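Local coordinates for probable hydrogenase nickel incorporation protein hypB (Methanocaldococcus jannaschii, PDB 2HF9) that binds GTP and zinc and probably hydrolyses GTP slowly to support nickel insertion during maturation of [NiFe] hydrogenases, at residues L58-I71 against A110-I124. Residues are numbered along the deposited sequence; the frame is centred on the assembly and turned at random.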
ATOM      1  N   LEU A  58      -0.905  19.945   9.055  1.00  9.53           N
ATOM      2  CA  LEU A  58      -1.406  20.022  10.429  1.00  9.58           C
ATOM      3  C   LEU A  58      -0.427  20.708  11.384  1.00  9.81           C
ATOM      4  O   LEU A  58      -0.838  21.554  12.188  1.00  9.56           O
ATOM      5  CB  LEU A  58      -1.799  18.640  10.955  1.00  9.75           C
ATOM      6  CG  LEU A  58      -3.065  18.012  10.355  1.00  9.19           C
ATOM      7  CD1 LEU A  58      -3.209  16.577  10.836  1.00  9.25           C
ATOM      8  CD2 LEU A  58      -4.315  18.817  10.695  1.00  8.61           C
ATOM      9  N   ILE A  59       0.853  20.349  11.296  1.00  9.87           N
ATOM     10  CA  ILE A  59       1.905  21.026  12.068  1.00 10.33           C
ATOM     11  C   ILE A  59       1.879  22.539  11.821  1.00 10.78           C
ATOM     12  O   ILE A  59       1.752  23.323  12.764  1.00 10.66           O
ATOM     13  CB  ILE A  59       3.317  20.461  11.762  1.00 10.07           C
ATOM     14  CG1 ILE A  59       3.435  19.013  12.251  1.00  9.74           C
ATOM     15  CG2 ILE A  59       4.411  21.324  12.425  1.00 10.55           C
ATOM     16  CD1 ILE A  59       4.583  18.237  11.613  1.00  9.55           C
ATOM     17  N   ASP A  60       1.981  22.936  10.553  1.00 11.39           N
ATOM     18  CA  ASP A  60       1.981  24.354  10.166  1.00 12.17           C
ATOM     19  C   ASP A  60       0.813  25.134  10.759  1.00 12.43           C
ATOM     20  O   ASP A  60       0.970  26.280  11.186  1.00 12.17           O
ATOM     21  CB  ASP A  60       1.939  24.497   8.641  1.00 12.63           C
ATOM     22  CG  ASP A  60       3.237  24.101   7.976  1.00 13.82           C
ATOM     23  OD1 ASP A  60       4.211  23.799   8.689  1.00 15.99           O
ATOM     24  OD2 ASP A  60       3.282  24.092   6.727  1.00 16.38           O
ATOM     25  N   ASN A  61      -0.358  24.507  10.782  1.00 12.58           N
ATOM     26  CA  ASN A  61      -1.578  25.217  11.133  1.00 13.02           C
ATOM     27  C   ASN A  61      -1.996  25.100  12.598  1.00 13.19           C
ATOM     28  O   ASN A  61      -2.888  25.817  13.047  1.00 13.52           O
ATOM     29  CB  ASN A  61      -2.701  24.846  10.153  1.00 13.09           C
ATOM     30  CG  ASN A  61      -2.449  25.412   8.759  1.00 12.96           C
ATOM     31  OD1 ASN A  61      -2.575  26.619   8.541  1.00 12.03           O
ATOM     32  ND2 ASN A  61      -2.058  24.547   7.820  1.00 12.28           N
ATOM     33  N   LEU A  62      -1.312  24.238  13.350  1.00 13.31           N
ATOM     34  CA  LEU A  62      -1.636  24.023  14.763  1.00 13.74           C
ATOM     35  C   LEU A  62      -0.502  24.392  15.720  1.00 13.93           C
ATOM     36  O   LEU A  62      -0.715  24.450  16.934  1.00 13.86           O
ATOM     37  CB  LEU A  62      -2.065  22.569  15.005  1.00 13.53           C
ATOM     38  CG  LEU A  62      -3.398  22.095  14.419  1.00 13.74           C
ATOM     39  CD1 LEU A  62      -3.509  20.569  14.504  1.00 12.88           C
ATOM     40  CD2 LEU A  62      -4.577  22.769  15.105  1.00 13.55           C
ATOM     41  N   LYS A  63       0.688  24.649  15.180  1.00 14.29           N
ATOM     42  CA  LYS A  63       1.877  24.876  16.019  1.00 15.23           C
ATOM     43  C   LYS A  63       1.812  26.162  16.852  1.00 15.59           C
ATOM     44  O   LYS A  63       2.542  26.300  17.834  1.00 15.59           O
ATOM     45  CB  LYS A  63       3.171  24.822  15.197  1.00 15.16           C
ATOM     46  CG  LYS A  63       3.338  25.916  14.155  1.00 16.52           C
ATOM     47  CD  LYS A  63       4.583  25.662  13.322  1.00 18.80           C
ATOM     48  CE  LYS A  63       4.907  26.844  12.429  1.00 20.06           C
ATOM     49  NZ  LYS A  63       6.075  26.545  11.553  1.00 22.46           N
ATOM     50  N   ASP A  64       0.936  27.085  16.462  1.00 15.99           N
ATOM     51  CA  ASP A  64       0.725  28.332  17.215  1.00 16.86           C
ATOM     52  C   ASP A  64      -0.063  28.089  18.501  1.00 16.66           C
ATOM     53  O   ASP A  64       0.022  28.867  19.454  1.00 16.72           O
ATOM     54  CB  ASP A  64       0.006  29.373  16.347  1.00 17.12           C
ATOM     55  CG  ASP A  64      -1.378  28.914  15.899  1.00 18.76           C
ATOM     56  OD1 ASP A  64      -1.496  28.392  14.772  1.00 21.25           O
ATOM     57  OD2 ASP A  64      -2.349  29.062  16.672  1.00 20.55           O
ATOM     58  N   LYS A  65      -0.822  26.997  18.511  1.00 16.47           N
ATOM     59  CA  LYS A  65      -1.731  26.662  19.596  1.00 16.60           C
ATOM     60  C   LYS A  65      -1.209  25.480  20.407  1.00 16.27           C
ATOM     61  O   LYS A  65      -1.449  25.400  21.614  1.00 16.03           O
ATOM     62  CB  LYS A  65      -3.110  26.333  19.015  1.00 16.81           C
ATOM     63  CG  LYS A  65      -4.231  26.166  20.027  1.00 18.32           C
ATOM     64  CD  LYS A  65      -5.570  26.133  19.309  1.00 20.27           C
ATOM     65  CE  LYS A  65      -6.696  25.765  20.247  1.00 21.95           C
ATOM     66  NZ  LYS A  65      -7.987  25.638  19.514  1.00 23.75           N
ATOM     67  N   TYR A  66      -0.498  24.570  19.741  1.00 15.73           N
ATOM     68  CA  TYR A  66      -0.015  23.340  20.372  1.00 15.38           C
ATOM     69  C   TYR A  66       1.463  23.096  20.114  1.00 15.02           C
ATOM     70  O   TYR A  66       1.984  23.435  19.050  1.00 14.60           O
ATOM     71  CB  TYR A  66      -0.787  22.129  19.850  1.00 15.60           C
ATOM     72  CG  TYR A  66      -2.276  22.169  20.075  1.00 16.22           C
ATOM     73  CD1 TYR A  66      -3.146  22.507  19.040  1.00 16.74           C
ATOM     74  CD2 TYR A  66      -2.817  21.864  21.323  1.00 16.87           C
ATOM     75  CE1 TYR A  66      -4.523  22.538  19.243  1.00 16.77           C
ATOM     76  CE2 TYR A  66      -4.187  21.893  21.537  1.00 16.95           C
ATOM     77  CZ  TYR A  66      -5.032  22.230  20.495  1.00 16.60           C
ATOM     78  OH  TYR A  66      -6.385  22.258  20.711  1.00 16.39           O
ATOM     79  N   LYS A  67       2.124  22.489  21.094  1.00 14.55           N
ATOM     80  CA  LYS A  67       3.473  21.965  20.906  1.00 14.52           C
ATOM     81  C   LYS A  67       3.331  20.550  20.354  1.00 13.83           C
ATOM     82  O   LYS A  67       2.666  19.700  20.951  1.00 13.65           O
ATOM     83  CB  LYS A  67       4.245  21.971  22.227  1.00 14.84           C
ATOM     84  CG  LYS A  67       4.479  23.373  22.793  1.00 16.45           C
ATOM     85  CD  LYS A  67       4.895  23.315  24.251  1.00 19.75           C
ATOM     86  CE  LYS A  67       4.781  24.675  24.920  1.00 21.30           C
ATOM     87  NZ  LYS A  67       5.021  24.558  26.386  1.00 22.91           N
ATOM     88  N   ILE A  68       3.942  20.308  19.202  1.00 13.26           N
ATOM     89  CA  ILE A  68       3.680  19.086  18.447  1.00 12.85           C
ATOM     90  C   ILE A  68       4.932  18.224  18.296  1.00 12.65           C
ATOM     91  O   ILE A  68       6.015  18.724  17.981  1.00 12.53           O
ATOM     92  CB  ILE A  68       3.060  19.405  17.054  1.00 12.73           C
ATOM     93  CG1 ILE A  68       1.748  20.188  17.214  1.00 12.27           C
ATOM     94  CG2 ILE A  68       2.814  18.121  16.249  1.00 12.71           C
ATOM     95  CD1 ILE A  68       1.359  21.013  15.995  1.00 11.94           C
ATOM     96  N   ALA A  69       4.764  16.928  18.547  1.00 12.37           N
ATOM     97  CA  ALA A  69       5.805  15.938  18.300  1.00 12.07           C
ATOM     98  C   ALA A  69       5.295  14.933  17.281  1.00 11.81           C
ATOM     99  O   ALA A  69       4.084  14.740  17.145  1.00 11.43           O
ATOM    100  CB  ALA A  69       6.186  15.226  19.588  1.00 12.38           C
ATOM    101  N   CYS A  70       6.225  14.304  16.569  1.00 11.40           N
ATOM    102  CA  CYS A  70       5.900  13.231  15.637  1.00 11.13           C
ATOM    103  C   CYS A  70       6.736  11.979  15.854  1.00 11.02           C
ATOM    104  O   CYS A  70       7.878  12.045  16.319  1.00 10.63           O
ATOM    105  CB  CYS A  70       6.082  13.691  14.191  1.00 11.28           C
ATOM    106  SG  CYS A  70       5.077  15.103  13.733  1.00 12.36           S
ATOM    107  N   ILE A  71       6.138  10.844  15.516  1.00 10.58           N
ATOM    108  CA  ILE A  71       6.847   9.584  15.359  1.00 10.63           C
ATOM    109  C   ILE A  71       6.632   9.165  13.907  1.00 10.53           C
ATOM    110  O   ILE A  71       5.492   9.011  13.461  1.00 10.19           O
ATOM    111  CB  ILE A  71       6.319   8.491  16.334  1.00 10.51           C
ATOM    112  CG1 ILE A  71       6.692   8.840  17.779  1.00 10.63           C
ATOM    113  CG2 ILE A  71       6.872   7.109  15.959  1.00 11.60           C
ATOM    114  CD1 ILE A  71       5.882   8.090  18.847  1.00 10.33           C
ATOM    115  N   ALA A 110       9.671   4.869  21.762  1.00 16.26           N
ATOM    116  CA  ALA A 110       9.778   6.162  21.084  1.00 16.56           C
ATOM    117  C   ALA A 110       9.382   7.295  22.034  1.00 16.56           C
ATOM    118  O   ALA A 110      10.013   8.356  22.035  1.00 16.76           O
ATOM    119  CB  ALA A 110       8.923   6.181  19.825  1.00 16.43           C
ATOM    120  N   LEU A 111       8.357   7.050  22.853  1.00 16.72           N
ATOM    121  CA  LEU A 111       7.881   8.017  23.849  1.00 17.18           C
ATOM    122  C   LEU A 111       8.948   8.415  24.869  1.00 17.69           C
ATOM    123  O   LEU A 111       8.915   9.522  25.405  1.00 17.68           O
ATOM    124  CB  LEU A 111       6.630   7.498  24.572  1.00 17.01           C
ATOM    125  CG  LEU A 111       5.357   7.246  23.757  1.00 16.77           C
ATOM    126  CD1 LEU A 111       4.232   6.740  24.645  1.00 16.84           C
ATOM    127  CD2 LEU A 111       4.924   8.493  23.011  1.00 16.31           C
ATOM    128  N   GLU A 112       9.891   7.510  25.125  1.00 18.22           N
ATOM    129  CA  GLU A 112      11.001   7.774  26.045  1.00 18.79           C
ATOM    130  C   GLU A 112      11.957   8.844  25.504  1.00 19.01           C
ATOM    131  O   GLU A 112      12.651   9.508  26.280  1.00 19.07           O
ATOM    132  CB  GLU A 112      11.751   6.474  26.374  1.00 18.73           C
ATOM    133  CG  GLU A 112      10.902   5.440  27.127  1.00 19.18           C
ATOM    134  CD  GLU A 112      11.509   4.040  27.138  1.00 19.37           C
ATOM    135  OE1 GLU A 112      12.543   3.809  26.475  1.00 21.15           O
ATOM    136  OE2 GLU A 112      10.940   3.161  27.813  1.00 20.59           O
ATOM    137  N   ASP A 113      11.972   9.020  24.182  1.00 19.18           N
ATOM    138  CA  ASP A 113      12.814  10.033  23.532  1.00 19.59           C
ATOM    139  C   ASP A 113      12.140  11.408  23.401  1.00 19.38           C
ATOM    140  O   ASP A 113      12.709  12.337  22.817  1.00 19.46           O
ATOM    141  CB  ASP A 113      13.288   9.537  22.162  1.00 20.00           C
ATOM    142  CG  ASP A 113      14.414   8.523  22.260  1.00 21.36           C
ATOM    143  OD1 ASP A 113      15.215   8.592  23.220  1.00 23.20           O
ATOM    144  OD2 ASP A 113      14.506   7.656  21.369  1.00 23.39           O
ATOM    145  N   LEU A 114      10.934  11.529  23.946  1.00 19.13           N
ATOM    146  CA  LEU A 114      10.183  12.780  23.908  1.00 18.95           C
ATOM    147  C   LEU A 114      10.010  13.378  25.304  1.00 18.95           C
ATOM    148  O   LEU A 114       9.832  12.649  26.281  1.00 18.83           O
ATOM    149  CB  LEU A 114       8.805  12.554  23.271  1.00 18.90           C
ATOM    150  CG  LEU A 114       8.737  12.105  21.804  1.00 18.97           C
ATOM    151  CD1 LEU A 114       7.320  11.690  21.422  1.00 19.03           C
ATOM    152  CD2 LEU A 114       9.250  13.190  20.863  1.00 19.05           C
ATOM    153  N   ASN A 115      10.067  14.706  25.392  1.00 18.89           N
ATOM    154  CA  ASN A 115       9.701  15.398  26.625  1.00 18.94           C
ATOM    155  C   ASN A 115       8.201  15.679  26.602  1.00 18.81           C
ATOM    156  O   ASN A 115       7.754  16.683  26.043  1.00 18.58           O
ATOM    157  CB  ASN A 115      10.511  16.690  26.804  1.00 19.13           C
ATOM    158  CG  ASN A 115      10.231  17.389  28.132  1.00 19.89           C
ATOM    159  OD1 ASN A 115       9.478  16.893  28.976  1.00 20.68           O
ATOM    160  ND2 ASN A 115      10.847  18.550  28.322  1.00 21.44           N
ATOM    161  N   LEU A 116       7.434  14.783  27.218  1.00 18.68           N
ATOM    162  CA  LEU A 116       5.970  14.830  27.149  1.00 18.75           C
ATOM    163  C   LEU A 116       5.339  15.999  27.911  1.00 18.94           C
ATOM    164  O   LEU A 116       4.164  16.308  27.712  1.00 18.76           O
ATOM    165  CB  LEU A 116       5.366  13.493  27.599  1.00 18.75           C
ATOM    166  CG  LEU A 116       5.821  12.231  26.852  1.00 18.78           C
ATOM    167  CD1 LEU A 116       5.390  10.977  27.597  1.00 19.30           C
ATOM    168  CD2 LEU A 116       5.302  12.216  25.416  1.00 19.24           C
ATOM    169  N   ASP A 117       6.117  16.648  28.777  1.00 19.04           N
ATOM    170  CA  ASP A 117       5.660  17.861  29.461  1.00 19.30           C
ATOM    171  C   ASP A 117       5.872  19.115  28.614  1.00 19.15           C
ATOM    172  O   ASP A 117       5.509  20.225  29.021  1.00 19.34           O
ATOM    173  CB  ASP A 117       6.335  18.004  30.826  1.00 19.52           C
ATOM    174  CG  ASP A 117       5.827  16.988  31.830  1.00 20.44           C
ATOM    175  OD1 ASP A 117       4.604  16.717  31.854  1.00 21.27           O
ATOM    176  OD2 ASP A 117       6.653  16.459  32.594  1.00 22.00           O
ATOM    177  N   GLU A 118       6.467  18.933  27.439  1.00 18.72           N
ATOM    178  CA  GLU A 118       6.617  20.015  26.473  1.00 18.62           C
ATOM    179  C   GLU A 118       5.955  19.669  25.137  1.00 17.83           C
ATOM    180  O   GLU A 118       6.298  20.234  24.096  1.00 18.06           O
ATOM    181  CB  GLU A 118       8.094  20.383  26.290  1.00 19.02           C
ATOM    182  CG  GLU A 118       8.659  21.256  27.419  1.00 21.00           C
ATOM    183  CD  GLU A 118       7.877  22.554  27.621  1.00 24.06           C
ATOM    184  OE1 GLU A 118       7.733  23.333  26.650  1.00 25.62           O
ATOM    185  OE2 GLU A 118       7.407  22.794  28.757  1.00 25.48           O
ATOM    186  N   ILE A 119       5.008  18.735  25.181  1.00 16.87           N
ATOM    187  CA  ILE A 119       4.263  18.296  23.998  1.00 15.92           C
ATOM    188  C   ILE A 119       2.766  18.282  24.318  1.00 15.19           C
ATOM    189  O   ILE A 119       2.363  17.857  25.399  1.00 14.90           O
ATOM    190  CB  ILE A 119       4.734  16.879  23.508  1.00 16.01           C
ATOM    191  CG1 ILE A 119       6.216  16.880  23.096  1.00 16.17           C
ATOM    192  CG2 ILE A 119       3.862  16.349  22.362  1.00 15.90           C
ATOM    193  CD1 ILE A 119       6.598  17.874  21.988  1.00 17.21           C
ATOM    194  N   ASP A 120       1.951  18.766  23.382  1.00 14.26           N
ATOM    195  CA  ASP A 120       0.494  18.724  23.517  1.00 13.45           C
ATOM    196  C   ASP A 120      -0.138  17.704  22.562  1.00 12.71           C
ATOM    197  O   ASP A 120      -1.096  17.013  22.920  1.00 11.89           O
ATOM    198  CB  ASP A 120      -0.109  20.117  23.283  1.00 13.68           C
ATOM    199  CG  ASP A 120       0.504  21.182  24.184  1.00 14.39           C
ATOM    200  OD1 ASP A 120       0.526  20.985  25.418  1.00 15.00           O
ATOM    201  OD2 ASP A 120       0.965  22.217  23.657  1.00 14.03           O
ATOM    202  N   LEU A 121       0.400  17.635  21.345  1.00 11.96           N
ATOM    203  CA  LEU A 121      -0.103  16.738  20.306  1.00 11.50           C
ATOM    204  C   LEU A 121       0.990  15.813  19.796  1.00 11.13           C
ATOM    205  O   LEU A 121       2.121  16.241  19.574  1.00 10.90           O
ATOM    206  CB  LEU A 121      -0.667  17.529  19.119  1.00 11.49           C
ATOM    207  CG  LEU A 121      -1.810  18.522  19.337  1.00 11.43           C
ATOM    208  CD1 LEU A 121      -2.189  19.175  18.013  1.00 11.85           C
ATOM    209  CD2 LEU A 121      -3.019  17.853  19.965  1.00 11.33           C
ATOM    210  N   LEU A 122       0.636  14.547  19.600  1.00 10.85           N
ATOM    211  CA  LEU A 122       1.542  13.573  19.003  1.00 10.75           C
ATOM    212  C   LEU A 122       0.943  12.998  17.723  1.00 10.37           C
ATOM    213  O   LEU A 122      -0.140  12.410  17.747  1.00 10.58           O
ATOM    214  CB  LEU A 122       1.861  12.445  19.997  1.00 10.57           C
ATOM    215  CG  LEU A 122       2.734  11.283  19.500  1.00 10.96           C
ATOM    216  CD1 LEU A 122       4.120  11.750  19.070  1.00 10.90           C
ATOM    217  CD2 LEU A 122       2.841  10.199  20.567  1.00 10.94           C
ATOM    218  N   PHE A 123       1.651  13.181  16.614  1.00 10.16           N
ATOM    219  CA  PHE A 123       1.245  12.606  15.333  1.00  9.93           C
ATOM    220  C   PHE A 123       2.168  11.442  15.006  1.00  9.61           C
ATOM    221  O   PHE A 123       3.381  11.621  14.871  1.00  9.86           O
ATOM    222  CB  PHE A 123       1.303  13.641  14.197  1.00  9.94           C
ATOM    223  CG  PHE A 123       0.409  14.846  14.394  1.00 10.17           C
ATOM    224  CD1 PHE A 123       0.802  16.092  13.897  1.00 10.09           C
ATOM    225  CD2 PHE A 123      -0.815  14.744  15.053  1.00 10.58           C
ATOM    226  CE1 PHE A 123      -0.005  17.221  14.055  1.00 10.37           C
ATOM    227  CE2 PHE A 123      -1.633  15.868  15.224  1.00 10.64           C
ATOM    228  CZ  PHE A 123      -1.223  17.111  14.723  1.00 10.38           C
ATOM    229  N   ILE A 124       1.595  10.251  14.887  1.00  9.26           N
ATOM    230  CA  ILE A 124       2.367   9.070  14.524  1.00  9.09           C
ATOM    231  C   ILE A 124       2.046   8.654  13.094  1.00  9.11           C
ATOM    232  O   ILE A 124       0.896   8.328  12.787  1.00  8.75           O
ATOM    233  CB  ILE A 124       2.077   7.876  15.469  1.00  9.06           C
ATOM    234  CG1 ILE A 124       2.215   8.287  16.939  1.00  8.87           C
ATOM    235  CG2 ILE A 124       2.985   6.688  15.125  1.00  9.26           C
ATOM    236  CD1 ILE A 124       1.929   7.155  17.923  1.00  9.00           C
TER
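Ile68-Ile71 and Leu121-Ile124 run as neighbouring parallel strands, their axes 4.6 Å apart at 22°, and Ala69 anchors the ladder by giving its N to Leu121 O and taking Phe123 N on its O, each at 2.9 Å. Where the pairing begins, Lys67 O accepts two amides, Asp120 N and Leu121 N. Asp120 also returns a bond with its side chain: Asp120 OD2 takes Lys67 N at 2.8 Å, almost straight at 177°, on the anti side of the carboxylate. A short acidic side chain suits the spot, since with CG beside its own backbone N (chi1 -55°) it reaches back to the amide of Lys67, just ahead of the strand. Were an alanine here, Lys67 N would probably lose its carboxylate acceptor, and the turn into the strand would be held by backbone bonds to Lys67 O alone. The extended Lys67 chain passes over Glu118 O, and Lys67 NZ meets Glu118 OE1 at 3.0 Å from above the carboxylate plane, a salt bridge at the protein surface that suits two long charged chains.

On the face carrying Ile68 and Cys70, helix 51-62 packs on the sheet. Leu121 lays its branched end off-centre over one face of the Tyr66 ring, CG 4.2 Å from the centroid, and Leu121 CD1 meets Leu62 CD1. The Phe123 ring offers its edge to Leu62 CD1, while Ile68 CG2 meets Phe123 CE1 obliquely at 3.7 Å; a flat ring fills the gap between helix and sheet. On the other face, Ile119 CD1 comes within 3.6 Å of Ala69 CB, where a small residue suits, and Ile71 CD1 rests on Ala110 CB.

This is the layered core of a P-loop GTPase: strand 68-74 lies between 90-95 and 121-125, strand 39-45 flanks the latter, Tyr66 OH bonds Glu219 of helix 211-224, and helices 18-35 and 104-111 cover the Ala69 face.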